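Cytochrome c552 (Thermochromatium tepidum, PDB 5ZE8) carries five c-type hemes and probably serves as a low-potential electron carrier in a thermophilic purple sulfur photosynthetic bacterium. Local coordinates at residues 299-304 and 385-390; 322-327 and 336-341; 395-400 and 430-435. All blocks are in the same frame, centred on the assembly; numbering follows the deposited sequence. Where two conformers were deposited one is given.

Contact 1: 299-304 and 385-390; sequences AAQVWI and ELNYEI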
loop_
_atom_site.group_PDB
_atom_site.type_symbol
_atom_site.label_atom_id
_atom_site.label_comp_id
_atom_site.label_asym_id
_atom_site.label_seq_id
_atom_site.Cartn_x
_atom_site.Cartn_y
_atom_site.Cartn_z
ATOM N N ALA A 299 -10.165 11.707 33.746
ATOM C CA ALA A 299 -9.647 12.296 32.515
ATOM C C ALA A 299 -8.682 11.291 31.860
ATOM O O ALA A 299 -7.626 10.974 32.342
ATOM C CB ALA A 299 -8.965 13.609 32.803
ATOM N N ALA A 300 -9.073 10.817 30.675
ATOM C CA ALA A 300 -8.332 9.777 29.938
ATOM C C ALA A 300 -7.731 10.469 28.723
ATOM O O ALA A 300 -8.396 11.175 28.065
ATOM C CB ALA A 300 -9.313 8.646 29.514
ATOM N N GLN A 301 -6.422 10.298 28.517
ATOM C CA GLN A 301 -5.727 10.884 27.370
ATOM C C GLN A 301 -5.208 9.765 26.536
ATOM O O GLN A 301 -4.473 8.908 27.054
ATOM C CB GLN A 301 -4.578 11.756 27.843
ATOM C CG GLN A 301 -5.008 13.015 28.601
ATOM C CD GLN A 301 -5.133 12.785 30.092
ATOM O OE1 GLN A 301 -4.207 12.269 30.722
ATOM N NE2 GLN A 301 -6.273 13.175 30.677
ATOM N N VAL A 302 -5.585 9.759 25.250
ATOM C CA VAL A 302 -5.143 8.753 24.307
ATOM C C VAL A 302 -4.133 9.492 23.414
ATOM O O VAL A 302 -4.429 10.523 22.873
ATOM C CB VAL A 302 -6.302 8.126 23.495
ATOM C CG1 VAL A 302 -5.743 7.212 22.421
ATOM C CG2 VAL A 302 -7.184 7.340 24.408
ATOM N N TRP A 303 -2.903 8.981 23.362
ATOM C CA TRP A 303 -1.838 9.527 22.510
ATOM C C TRP A 303 -1.524 8.553 21.386
ATOM O O TRP A 303 -1.274 7.327 21.644
ATOM C CB TRP A 303 -0.586 9.791 23.364
ATOM C CG TRP A 303 -0.877 10.586 24.640
ATOM C CD1 TRP A 303 -1.303 10.083 25.867
ATOM C CD2 TRP A 303 -0.787 11.997 24.805
ATOM N NE1 TRP A 303 -1.480 11.115 26.779
ATOM C CE2 TRP A 303 -1.171 12.298 26.157
ATOM C CE3 TRP A 303 -0.428 13.050 23.950
ATOM C CZ2 TRP A 303 -1.190 13.603 26.653
ATOM C CZ3 TRP A 303 -0.458 14.356 24.462
ATOM C CH2 TRP A 303 -0.840 14.608 25.803
ATOM N N ILE A 304 -1.562 9.074 20.173
ATOM C CA ILE A 304 -1.280 8.187 19.001
ATOM C C ILE A 304 -0.220 8.922 18.158
ATOM O O ILE A 304 -0.550 9.918 17.534
ATOM C CB ILE A 304 -2.526 7.904 18.157
ATOM C CG1 ILE A 304 -3.704 7.524 19.070
ATOM C CG2 ILE A 304 -2.192 6.770 17.203
ATOM C CD1 ILE A 304 -4.973 7.223 18.318
ATOM N N GLU A 385 -3.525 13.764 20.241
ATOM C CA GLU A 385 -4.001 13.620 21.587
ATOM C C GLU A 385 -5.517 13.701 21.561
ATOM O O GLU A 385 -6.083 14.625 21.009
ATOM C CB GLU A 385 -3.475 14.793 22.430
ATOM C CG GLU A 385 -3.931 14.912 23.871
ATOM C CD GLU A 385 -3.486 16.290 24.482
ATOM O OE1 GLU A 385 -2.580 16.957 23.913
ATOM O OE2 GLU A 385 -4.022 16.699 25.546
ATOM N N LEU A 386 -6.185 12.703 22.128
ATOM C CA LEU A 386 -7.629 12.770 22.320
ATOM C C LEU A 386 -7.960 12.628 23.787
ATOM O O LEU A 386 -7.547 11.650 24.421
ATOM C CB LEU A 386 -8.361 11.677 21.528
ATOM C CG LEU A 386 -8.213 11.676 20.003
ATOM C CD1 LEU A 386 -9.121 10.608 19.409
ATOM C CD2 LEU A 386 -8.522 13.032 19.378
ATOM N N ASN A 387 -8.769 13.572 24.274
ATOM C CA ASN A 387 -9.182 13.670 25.665
ATOM C C ASN A 387 -10.591 13.238 25.877
ATOM O O ASN A 387 -11.524 13.642 25.163
ATOM C CB ASN A 387 -9.006 15.094 26.160
ATOM C CG ASN A 387 -7.583 15.572 25.996
ATOM O OD1 ASN A 387 -6.699 15.143 26.732
ATOM N ND2 ASN A 387 -7.343 16.445 24.998
ATOM N N TYR A 388 -10.754 12.395 26.889
ATOM C CA TYR A 388 -12.083 12.018 27.283
ATOM C C TYR A 388 -12.342 12.226 28.767
ATOM O O TYR A 388 -11.415 12.163 29.565
ATOM C CB TYR A 388 -12.275 10.558 26.930
ATOM C CG TYR A 388 -12.338 10.326 25.444
ATOM C CD1 TYR A 388 -13.529 10.389 24.753
ATOM C CD2 TYR A 388 -11.197 9.986 24.722
ATOM C CE1 TYR A 388 -13.568 10.078 23.357
ATOM C CE2 TYR A 388 -11.234 9.746 23.374
ATOM C CZ TYR A 388 -12.396 9.804 22.678
ATOM O OH TYR A 388 -12.444 9.584 21.276
ATOM N N GLU A 389 -13.604 12.484 29.113
ATOM C CA GLU A 389 -14.029 12.618 30.513
ATOM C C GLU A 389 -15.018 11.497 30.834
ATOM O O GLU A 389 -16.120 11.430 30.306
ATOM C CB GLU A 389 -14.610 13.995 30.715
ATOM C CG GLU A 389 -13.601 15.130 30.479
ATOM C CD GLU A 389 -12.805 15.545 31.703
ATOM O OE1 GLU A 389 -12.268 16.671 31.688
ATOM O OE2 GLU A 389 -12.737 14.799 32.711
ATOM N N ILE A 390 -14.553 10.582 31.633
ATOM C CA ILE A 390 -15.271 9.333 31.905
ATOM C C ILE A 390 -15.865 9.419 33.350
ATOM O O ILE A 390 -15.124 9.578 34.294
ATOM C CB ILE A 390 -14.364 8.067 31.831
ATOM C CG1 ILE A 390 -13.733 7.939 30.402
ATOM C CG2 ILE A 390 -15.204 6.814 32.108
ATOM C CD1 ILE A 390 -12.750 6.823 30.301
#

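Contact 2: 322-327 and 336-341; sequences YLKLTA and WQNAAD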
loop_
_atom_site.group_PDB
_atom_site.type_symbol
_atom_site.label_atom_id
_atom_site.label_comp_id
_atom_site.label_asym_id
_atom_site.label_seq_id
_atom_site.Cartn_x
_atom_site.Cartn_y
_atom_site.Cartn_z
ATOM N N TYR A 322 -10.007 3.309 13.641
ATOM C CA TYR A 322 -10.879 3.889 14.658
ATOM C C TYR A 322 -10.411 3.475 16.023
ATOM O O TYR A 322 -9.844 2.411 16.134
ATOM C CB TYR A 322 -12.336 3.529 14.453
ATOM C CG TYR A 322 -12.781 2.100 14.472
ATOM C CD1 TYR A 322 -13.005 1.433 15.661
ATOM C CD2 TYR A 322 -12.965 1.354 13.308
ATOM C CE1 TYR A 322 -13.429 0.109 15.674
ATOM C CE2 TYR A 322 -13.441 0.052 13.305
ATOM C CZ TYR A 322 -13.627 -0.589 14.513
ATOM O OH TYR A 322 -14.045 -1.893 14.527
ATOM N N LEU A 323 -10.681 4.365 17.011
ATOM C CA LEU A 323 -10.328 4.180 18.397
ATOM C C LEU A 323 -11.578 3.739 19.152
ATOM O O LEU A 323 -12.585 4.361 19.037
ATOM C CB LEU A 323 -9.828 5.463 19.003
ATOM C CG LEU A 323 -9.808 5.506 20.528
ATOM C CD1 LEU A 323 -8.705 4.536 21.059
ATOM C CD2 LEU A 323 -9.508 6.877 20.963
ATOM N N LYS A 324 -11.486 2.661 19.909
ATOM C CA LYS A 324 -12.494 2.309 20.915
ATOM C C LYS A 324 -11.877 2.476 22.299
ATOM O O LYS A 324 -10.900 1.853 22.586
ATOM C CB LYS A 324 -12.921 0.899 20.740
ATOM C CG LYS A 324 -13.625 0.636 19.454
ATOM C CD LYS A 324 -15.074 1.163 19.452
ATOM C CE LYS A 324 -16.050 0.347 20.297
ATOM N NZ LYS A 324 -16.157 -1.046 19.876
ATOM N N LEU A 325 -12.513 3.259 23.131
ATOM C CA LEU A 325 -12.097 3.494 24.490
ATOM C C LEU A 325 -13.269 3.127 25.392
ATOM O O LEU A 325 -14.382 3.622 25.233
ATOM C CB LEU A 325 -11.690 4.935 24.778
ATOM C CG LEU A 325 -11.076 5.358 26.106
ATOM C CD1 LEU A 325 -9.723 4.633 26.212
ATOM C CD2 LEU A 325 -10.906 6.869 26.189
ATOM N N THR A 326 -12.980 2.250 26.345
ATOM C CA THR A 326 -14.079 1.607 27.102
ATOM C C THR A 326 -13.662 1.568 28.569
ATOM O O THR A 326 -12.570 1.236 28.876
ATOM C CB THR A 326 -14.384 0.200 26.600
ATOM O OG1 THR A 326 -14.590 0.145 25.166
ATOM C CG2 THR A 326 -15.637 -0.405 27.265
ATOM N N ALA A 327 -14.617 1.845 29.479
ATOM C CA ALA A 327 -14.378 1.763 30.919
ATOM C C ALA A 327 -15.242 0.648 31.475
ATOM O O ALA A 327 -16.405 0.472 31.075
ATOM C CB ALA A 327 -14.714 3.031 31.622
ATOM N N TRP A 336 -18.935 2.644 30.326
ATOM C CA TRP A 336 -18.868 3.806 29.444
ATOM C C TRP A 336 -18.092 3.451 28.226
ATOM O O TRP A 336 -17.179 2.626 28.318
ATOM C CB TRP A 336 -18.110 4.940 30.171
ATOM C CG TRP A 336 -17.901 6.177 29.379
ATOM C CD1 TRP A 336 -18.698 7.279 29.318
ATOM C CD2 TRP A 336 -16.798 6.445 28.486
ATOM N NE1 TRP A 336 -18.126 8.242 28.509
ATOM C CE2 TRP A 336 -16.985 7.734 27.960
ATOM C CE3 TRP A 336 -15.649 5.731 28.136
ATOM C CZ2 TRP A 336 -16.098 8.331 27.086
ATOM C CZ3 TRP A 336 -14.767 6.343 27.252
ATOM C CH2 TRP A 336 -15.031 7.597 26.702
ATOM N N GLN A 337 -18.414 4.071 27.098
ATOM C CA GLN A 337 -17.683 3.824 25.850
ATOM C C GLN A 337 -17.686 5.082 25.053
ATOM O O GLN A 337 -18.697 5.803 24.998
ATOM C CB GLN A 337 -18.404 2.827 24.992
ATOM C CG GLN A 337 -18.192 1.431 25.372
ATOM C CD GLN A 337 -18.882 0.416 24.475
ATOM O OE1 GLN A 337 -19.085 -0.711 24.906
ATOM N NE2 GLN A 337 -19.141 0.764 23.201
ATOM N N ASN A 338 -16.643 5.343 24.304
ATOM C CA ASN A 338 -16.586 6.583 23.518
ATOM C C ASN A 338 -17.600 6.533 22.385
ATOM O O ASN A 338 -18.094 7.610 21.936
ATOM C CB ASN A 338 -15.160 6.833 22.916
ATOM C CG ASN A 338 -14.739 5.785 21.909
ATOM O OD1 ASN A 338 -14.823 4.564 22.169
ATOM N ND2 ASN A 338 -14.273 6.254 20.692
ATOM N N ALA A 339 -17.842 5.353 21.883
ATOM C CA ALA A 339 -18.611 5.118 20.712
ATOM C C ALA A 339 -19.334 3.880 20.991
ATOM O O ALA A 339 -18.736 2.807 21.252
ATOM C CB ALA A 339 -17.732 4.955 19.472
ATOM N N ALA A 340 -20.661 4.032 20.978
ATOM C CA ALA A 340 -21.540 2.936 21.252
ATOM C C ALA A 340 -21.346 1.868 20.222
ATOM O O ALA A 340 -21.092 0.731 20.602
ATOM C CB ALA A 340 -22.990 3.377 21.311
ATOM N N ASP A 341 -21.461 2.250 18.945
ATOM C CA ASP A 341 -21.174 1.388 17.797
ATOM C C ASP A 341 -19.886 1.949 17.078
ATOM O O ASP A 341 -18.798 1.974 17.677
ATOM C CB ASP A 341 -22.354 1.373 16.799
ATOM C CG ASP A 341 -23.707 1.091 17.433
ATOM O OD1 ASP A 341 -23.912 1.437 18.623
ATOM O OD2 ASP A 341 -24.603 0.566 16.713
HETATM O O HOH W 1 -18.801 -1.163 20.990
HETATM O O HOH W 2 -15.635 1.814 23.025
#

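Contact 3: 395-400 and 430-435; sequences VALVRG and VSEKPI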
loop_
_atom_site.group_PDB
_atom_site.type_symbol
_atom_site.label_atom_id
_atom_site.label_comp_id
_atom_site.label_asym_id
_atom_site.label_seq_id
_atom_site.Cartn_x
_atom_site.Cartn_y
_atom_site.Cartn_z
ATOM N N VAL A 395 -15.606 2.402 38.098
ATOM C CA VAL A 395 -14.625 2.056 37.013
ATOM C C VAL A 395 -13.380 1.462 37.652
ATOM O O VAL A 395 -12.760 2.141 38.488
ATOM C CB VAL A 395 -14.241 3.283 36.160
ATOM C CG1 VAL A 395 -13.169 2.902 35.150
ATOM C CG2 VAL A 395 -15.471 3.878 35.458
ATOM N N ALA A 396 -13.060 0.229 37.246
ATOM C CA ALA A 396 -11.896 -0.511 37.639
ATOM C C ALA A 396 -10.833 -0.558 36.522
ATOM O O ALA A 396 -9.653 -0.715 36.818
ATOM C CB ALA A 396 -12.312 -1.893 38.103
ATOM N N LEU A 397 -11.238 -0.409 35.246
ATOM C CA LEU A 397 -10.294 -0.575 34.118
ATOM C C LEU A 397 -10.718 0.377 33.012
ATOM O O LEU A 397 -11.893 0.431 32.721
ATOM C CB LEU A 397 -10.442 -1.955 33.583
ATOM C CG LEU A 397 -9.581 -2.322 32.397
ATOM C CD1 LEU A 397 -8.099 -2.139 32.805
ATOM C CD2 LEU A 397 -9.875 -3.756 32.014
ATOM N N VAL A 398 -9.755 1.053 32.382
ATOM C CA VAL A 398 -10.011 1.837 31.147
ATOM C C VAL A 398 -9.112 1.165 30.091
ATOM O O VAL A 398 -7.922 0.923 30.341
ATOM C CB VAL A 398 -9.676 3.299 31.323
ATOM C CG1 VAL A 398 -9.907 4.078 30.077
ATOM C CG2 VAL A 398 -10.557 3.968 32.393
ATOM N N ARG A 399 -9.675 0.878 28.904
ATOM C CA ARG A 399 -8.962 0.071 27.897
ATOM C C ARG A 399 -9.188 0.792 26.580
ATOM O O ARG A 399 -10.333 1.045 26.173
ATOM C CB ARG A 399 -9.421 -1.364 27.869
ATOM C CG ARG A 399 -8.835 -2.172 26.707
ATOM C CD ARG A 399 -9.111 -3.614 26.991
ATOM N NE ARG A 399 -8.861 -4.411 25.809
ATOM C CZ ARG A 399 -8.019 -5.410 25.695
ATOM N NH1 ARG A 399 -7.221 -5.842 26.690
ATOM N NH2 ARG A 399 -7.963 -6.017 24.524
ATOM N N GLY A 400 -8.064 1.078 25.905
ATOM C CA GLY A 400 -8.101 1.615 24.566
ATOM C C GLY A 400 -7.660 0.619 23.549
ATOM O O GLY A 400 -6.681 -0.125 23.777
ATOM N N VAL A 430 -3.197 -1.748 21.787
ATOM C CA VAL A 430 -4.055 -1.892 22.985
ATOM C C VAL A 430 -3.316 -1.227 24.118
ATOM O O VAL A 430 -2.115 -1.409 24.253
ATOM C CB VAL A 430 -4.310 -3.344 23.355
ATOM C CG1 VAL A 430 -5.193 -3.424 24.633
ATOM C CG2 VAL A 430 -5.085 -4.082 22.303
ATOM N N SER A 431 -4.024 -0.510 24.996
ATOM C CA SER A 431 -3.454 0.030 26.222
ATOM C C SER A 431 -4.505 -0.095 27.306
ATOM O O SER A 431 -5.643 0.310 27.087
ATOM C CB SER A 431 -3.011 1.432 26.053
ATOM O OG SER A 431 -2.233 1.915 27.144
ATOM N N GLU A 432 -4.085 -0.616 28.466
ATOM C CA GLU A 432 -4.981 -0.807 29.652
ATOM C C GLU A 432 -4.447 -0.019 30.815
ATOM O O GLU A 432 -3.216 -0.017 31.041
ATOM C CB GLU A 432 -5.038 -2.259 30.091
ATOM C CG GLU A 432 -5.987 -3.137 29.230
ATOM C CD GLU A 432 -6.193 -4.520 29.797
ATOM O OE1 GLU A 432 -5.259 -4.997 30.535
ATOM O OE2 GLU A 432 -7.203 -5.179 29.459
ATOM N N LYS A 433 -5.319 0.670 31.513
ATOM C CA LYS A 433 -4.963 1.248 32.805
ATOM C C LYS A 433 -5.920 0.778 33.913
ATOM O O LYS A 433 -7.118 0.992 33.791
ATOM C CB LYS A 433 -4.864 2.771 32.703
ATOM C CG LYS A 433 -3.706 3.244 31.849
ATOM C CD LYS A 433 -2.343 2.901 32.480
ATOM C CE LYS A 433 -1.158 3.416 31.666
ATOM N NZ LYS A 433 -1.196 2.945 30.246
ATOM N N PRO A 434 -5.408 0.041 34.936
ATOM C CA PRO A 434 -6.263 -0.056 36.151
ATOM C C PRO A 434 -6.482 1.157 36.993
ATOM O O PRO A 434 -5.577 1.940 37.192
ATOM C CB PRO A 434 -5.587 -1.209 36.906
ATOM C CG PRO A 434 -5.545 -2.211 35.825
ATOM C CD PRO A 434 -4.979 -1.362 34.644
ATOM N N ILE A 435 -7.709 1.283 37.494
ATOM C CA ILE A 435 -8.160 2.457 38.247
ATOM C C ILE A 435 -8.393 1.981 39.682
ATOM O O ILE A 435 -9.126 1.014 39.929
ATOM C CB ILE A 435 -9.499 2.969 37.716
ATOM C CG1 ILE A 435 -9.375 3.292 36.225
ATOM C CG2 ILE A 435 -9.984 4.196 38.481
ATOM C CD1 ILE A 435 -8.297 4.279 35.829
ATOM O OXT ILE A 435 -7.840 2.611 40.573
#

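Contact 1: 299-304 and 385-390
Ala300 and Tyr388 face each other as a hydrogen-bonded antiparallel pair and, with Val302 and Leu386 as the next such pair, satisfy four backbone N-H groups and four carbonyls. Ala300 N reaches Tyr388 O at 2.9 Å and Val302 N reaches Leu386 O at 2.8 Å; the return bonds, from Tyr388 N and Leu386 N, are just as straight. The small Ala300 suits a buried face: its CB meets CD1 of Ile390 at 4.0 Å. On the face of Gln301 and Trp303 the chemistry is mixed. CG of Glu385 lies anti to its backbone N (chi1 176°), which lays the methylene over one face of the Trp303 six-membered ring, 3.8 Å from CG to the centroid, a CH-pi contact. Across from Asn387, CG of Gln301 sits 3.3 Å from Asn387 OD1, while the Asn387 amide gives Glu385 OE2 a weak bond. Three other polar atoms are met outside the pair: Thr290 OG1 serves both Gln301 OE1 and Trp303 NE1, and Asp347 satisfies the Tyr388 hydroxyl on the inner face. The two strands are therefore joined mainly by main-chain bonds, with a largely apolar face turned inward and a mixed one on which Gln301 and Trp303 rely on the adjacent strand.

Contact 2: 322-327 and 336-341
A beta hairpin made by strands 320-328 and 334-337 contains this contact, which covers the end of its second strand and the loop that follows. Thr326 and Gln337 form a non-hydrogen-bonded antiparallel pair, and Ala327 and Trp336 a hydrogen-bonded one, with Ala327 N 2.9 Å from Trp336 O; the return bond from Trp336 N is weak. Beyond Gln337 the regular pairing gives way, and Asn338 takes over with both main chain and side chain. Its CG is turned between the backbone N and the carbonyl carbon (chi1 64°), and the amide thus lies against strand 322-327. OD1 of Asn338 accepts from Leu325 N at 2.8 Å in an almost straight bond (179° at the hydrogen), although the donor stands well above the plane of the amide carbonyl. ND2 gives one hydrogen to Leu323 O at 3.0 Å and has a second partner in Asp347, while Asn338 N bonds to Leu325 O. A water also donates to OD1 and bonds with Thr326 OG1, so the buried hydroxyl has a polar partner. The indole of Trp336, broad enough to reach along the strand, presents its rim to Leu325, whose CG lies in the ring plane 4.0 Å from CZ3. On the other face of the hairpin the methyl CG2 of Thr326 rests 3.7 Å from CG of Gln337, side by side. The extended Gln337 side chain runs alongside the loop that follows, where NE2 bonds to Ala339 O at 2.9 Å, and a second water links it with Lys324 NZ. The arrangement is that of an antiparallel hairpin whose second strand ends in a loop, the Asn338 backbone N-H and, more loosely, its side-chain amide together prolonging the ladder.

Contact 3: 395-400 and 430-435
Arg399 swings CG anti to its backbone N (chi1 172°) and stays extended to NE, while Glu432 turns CG anti to its carbonyl carbon (chi1 -80°); paired across the strands on one face, the two side chains are brought into contact at their ends by these torsions. Arg399 NH1 gives a hydrogen to Glu432 OE2 at 2.8 Å, a salt bridge in which the oxygen lies close to the guanidinium plane but is met from above the plane of its carboxylate, the two groups being turned 70° apart. The methyl CG1 of Val430 covers one face of the guanidinium over its centre, 3.6 Å from CZ, and probably restricts its tilt. NE of Arg399 forms a second salt bridge, to Glu401, so the cation is shared between two acids. Beneath these side chains runs an antiparallel ladder. Val398 exchanges two bonds with Lys433, and Gly400 two with Ser431, Gly400 N standing 2.8 Å from Ser431 O. A further bond, from Ile435 N to Ala396 O, comes from well above the carbonyl plane. Toward the other neighbour, strand 320-328, Ala396 and Leu397 both face Tyr328, a classic beta bulge. CD1 of Leu397 packs 3.7 Å from Pro434 CD; proline is tolerated here because it occupies a non-hydrogen-bonded position, where its missing N-H costs this ladder nothing. At the chain end Ile435 points toward 395-400, and its CG1 touches two valines, Val395 CG1 at 4.0 Å and Val398 CG2 at 4.1 Å. Lys433 leads away from the pair, its ammonium held by Leu289 O. The C-terminal strand is thus fixed by main-chain bonds and an apolar end, and the Arg399 charge, set between Glu432 and Glu401, is probably well compensated.

How the contacts relate
From the N terminus, strand 297-306 comes first, and contact 1 closes a long loop when 383-391 returns beside it. Within that loop lies contact 2, a short hairpin closure between 322-327 and 336-341. Contact 3 follows in series: strand 397-405 comes soon after 383-391, and the last loop is closed when 426-434 returns beside it at the very end of the chain. No two loops cross. Contact 1 belongs to a three-stranded sheet, whereas contacts 2 and 3 share another, linked directly by a probable hydrogen bond from Thr326 N to Arg399 O. Tyr388 and Ile390 pack the first sheet onto the second, against Leu325, Trp336 and Val398.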